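Local atomic coordinates of bifunctional dTDP-4-dehydrorhamnose 3,5-epimerase/dTDP-4-dehydrorhamnose reductase (Arabidopsis thaliana, PDB entry 4QQR), a protein that catalyses the 3,5-epimerization and subsequent NADPH-dependent 4-reduction of dTDP-4-keto-6-deoxy-glucose to dTDP-beta-L-rhamnose, and can also form UDP-beta-L-rhamnose. Residues Val107-Ala112 with Glu209-Asn214. Sequence-based numbering, arbitrary orientation.
Sequences VLINYA and EMAKRN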
loop_
_atom_site.group_PDB
_atom_site.type_symbol
_atom_site.label_atom_id
_atom_site.label_comp_id
_atom_site.label_asym_id
_atom_site.label_seq_id
_atom_site.Cartn_x
_atom_site.Cartn_y
_atom_site.Cartn_z
ATOM N N VAL A 107 -10.220 11.334 -15.667
ATOM C CA VAL A 107 -10.647 9.961 -15.368
ATOM C C VAL A 107 -9.579 8.936 -15.768
ATOM O O VAL A 107 -8.985 8.987 -16.846
ATOM C CB VAL A 107 -11.971 9.604 -16.049
ATOM C CG1 VAL A 107 -12.315 8.142 -15.799
ATOM C CG2 VAL A 107 -13.096 10.517 -15.541
ATOM N N LEU A 108 -9.325 8.015 -14.858
ATOM C CA LEU A 108 -8.308 7.012 -15.041
ATOM C C LEU A 108 -8.976 5.643 -14.967
ATOM O O LEU A 108 -9.562 5.270 -13.953
ATOM C CB LEU A 108 -7.269 7.159 -13.933
ATOM C CG LEU A 108 -6.372 5.958 -13.693
ATOM C CD1 LEU A 108 -5.569 5.704 -14.954
ATOM C CD2 LEU A 108 -5.485 6.235 -12.515
ATOM N N ILE A 109 -8.901 4.906 -16.062
ATOM C CA ILE A 109 -9.381 3.534 -16.098
ATOM C C ILE A 109 -8.249 2.626 -15.666
ATOM O O ILE A 109 -7.279 2.438 -16.400
ATOM C CB ILE A 109 -9.818 3.146 -17.498
ATOM C CG1 ILE A 109 -10.920 4.099 -17.982
ATOM C CG2 ILE A 109 -10.274 1.701 -17.515
ATOM C CD1 ILE A 109 -12.227 4.037 -17.171
ATOM N N ASN A 110 -8.369 2.077 -14.465
ATOM C CA ASN A 110 -7.342 1.202 -13.907
ATOM C C ASN A 110 -7.728 -0.296 -13.999
ATOM O O ASN A 110 -8.598 -0.777 -13.274
ATOM C CB ASN A 110 -7.037 1.651 -12.471
ATOM C CG ASN A 110 -6.013 0.780 -11.779
ATOM O OD1 ASN A 110 -4.874 0.670 -12.221
ATOM N ND2 ASN A 110 -6.402 0.198 -10.648
ATOM N N TYR A 111 -7.094 -1.003 -14.927
ATOM C CA TYR A 111 -7.230 -2.442 -15.064
ATOM C C TYR A 111 -6.513 -3.136 -13.918
ATOM O O TYR A 111 -5.342 -2.888 -13.659
ATOM C CB TYR A 111 -6.661 -2.883 -16.416
ATOM C CG TYR A 111 -7.441 -2.294 -17.568
ATOM C CD1 TYR A 111 -8.652 -2.857 -17.980
ATOM C CD2 TYR A 111 -7.014 -1.138 -18.199
ATOM C CE1 TYR A 111 -9.378 -2.305 -19.004
ATOM C CE2 TYR A 111 -7.740 -0.578 -19.226
ATOM C CZ TYR A 111 -8.917 -1.165 -19.626
ATOM O OH TYR A 111 -9.627 -0.603 -20.658
ATOM N N ALA A 112 -7.224 -4.000 -13.208
ATOM C CA ALA A 112 -6.682 -4.606 -11.997
ATOM C C ALA A 112 -7.238 -6.013 -11.870
ATOM O O ALA A 112 -7.712 -6.571 -12.854
ATOM C CB ALA A 112 -7.015 -3.757 -10.759
ATOM N N GLU A 209 -16.114 2.311 -23.130
ATOM C CA GLU A 209 -17.409 2.976 -22.931
ATOM C C GLU A 209 -17.576 3.527 -21.518
ATOM O O GLU A 209 -18.270 4.530 -21.316
ATOM C CB GLU A 209 -18.587 2.038 -23.271
ATOM C CG GLU A 209 -18.588 1.562 -24.720
ATOM C CD GLU A 209 -18.702 2.717 -25.719
ATOM O OE1 GLU A 209 -19.465 3.678 -25.412
ATOM O OE2 GLU A 209 -18.026 2.662 -26.790
ATOM N N MET A 210 -16.945 2.858 -20.549
ATOM C CA MET A 210 -17.007 3.272 -19.142
ATOM C C MET A 210 -16.295 4.591 -18.977
ATOM O O MET A 210 -16.798 5.488 -18.303
ATOM C CB MET A 210 -16.394 2.212 -18.231
ATOM C CG MET A 210 -17.163 0.890 -18.259
ATOM S SD MET A 210 -16.551 -0.332 -17.085
ATOM C CE MET A 210 -17.249 0.282 -15.559
ATOM N N ALA A 211 -15.130 4.695 -19.618
ATOM C CA ALA A 211 -14.396 5.950 -19.747
ATOM C C ALA A 211 -15.278 7.037 -20.367
ATOM O O ALA A 211 -15.419 8.123 -19.801
ATOM C CB ALA A 211 -13.141 5.751 -20.577
ATOM N N LYS A 212 -15.873 6.747 -21.521
ATOM C CA LYS A 212 -16.751 7.711 -22.168
ATOM C C LYS A 212 -17.867 8.201 -21.233
ATOM O O LYS A 212 -18.268 9.356 -21.307
ATOM C CB LYS A 212 -17.328 7.137 -23.462
ATOM C CG LYS A 212 -16.330 7.055 -24.641
ATOM C CD LYS A 212 -16.936 6.279 -25.813
ATOM C CE LYS A 212 -16.153 6.495 -27.100
ATOM N NZ LYS A 212 -16.415 5.435 -28.153
ATOM N N ARG A 213 -18.337 7.335 -20.334
ATOM C CA ARG A 213 -19.420 7.682 -19.423
ATOM C C ARG A 213 -18.909 8.237 -18.115
ATOM O O ARG A 213 -19.678 8.428 -17.179
ATOM C CB ARG A 213 -20.268 6.463 -19.121
ATOM C CG ARG A 213 -20.928 5.884 -20.327
ATOM C CD ARG A 213 -21.850 4.737 -19.943
ATOM N NE ARG A 213 -22.229 3.958 -21.112
ATOM C CZ ARG A 213 -23.003 2.880 -21.082
ATOM N NH1 ARG A 213 -23.497 2.434 -19.929
ATOM N NH2 ARG A 213 -23.277 2.248 -22.218
ATOM N N ASN A 214 -17.606 8.469 -18.050
ATOM C CA ASN A 214 -16.950 8.920 -16.823
ATOM C C ASN A 214 -17.275 8.098 -15.549
ATOM O O ASN A 214 -17.515 8.659 -14.473
ATOM C CB ASN A 214 -17.230 10.407 -16.618
ATOM C CG ASN A 214 -16.895 11.234 -17.848
ATOM O OD1 ASN A 214 -15.797 11.129 -18.401
ATOM N ND2 ASN A 214 -17.847 12.046 -18.293
#
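In the Rossmann domain of this enzyme a covering helix meets the central parallel sheet through Ile-109 and Ala-211, a worked example of helix-on-sheet packing; the small side chain of Ala-211 is consistent with the close approach, its CA 6.7 Å from that of Ile-109. CG1 of Ile-109 lies 3.8 Å from CB of Ala-211. CD1 of Ile-109 settles against the same residue, as near to its N and CA (3.9 Å) as to its CB. With CG1 anti to its own carbonyl carbon (chi1 -58°), the longer branch of Ile-109 carries the contact. Phe-65 of the neighbouring strand 63-66 touches both side chains and extends the apolar layer.

Toward the start of the strand, where the helix ends, the side chains of Val-107 and Asn-214 cross at about a right angle at the more open margin. Asn-214, with positive phi, is the C' residue of a Schellman motif that ends helix 200-212: its N bonds to Ala-211 O at 2.8 Å, while Leu-215 N turns back to Met-210 O. Beyond Ile-109 on the same strand, the OH of Tyr-111, by similarity an NADPH-binding residue, and OG of Ser-207, on the same helix, share a hydrogen bond. Such a helix laid against the middle strands of a parallel sheet is typical of the NAD(P)-binding Rossmann fold.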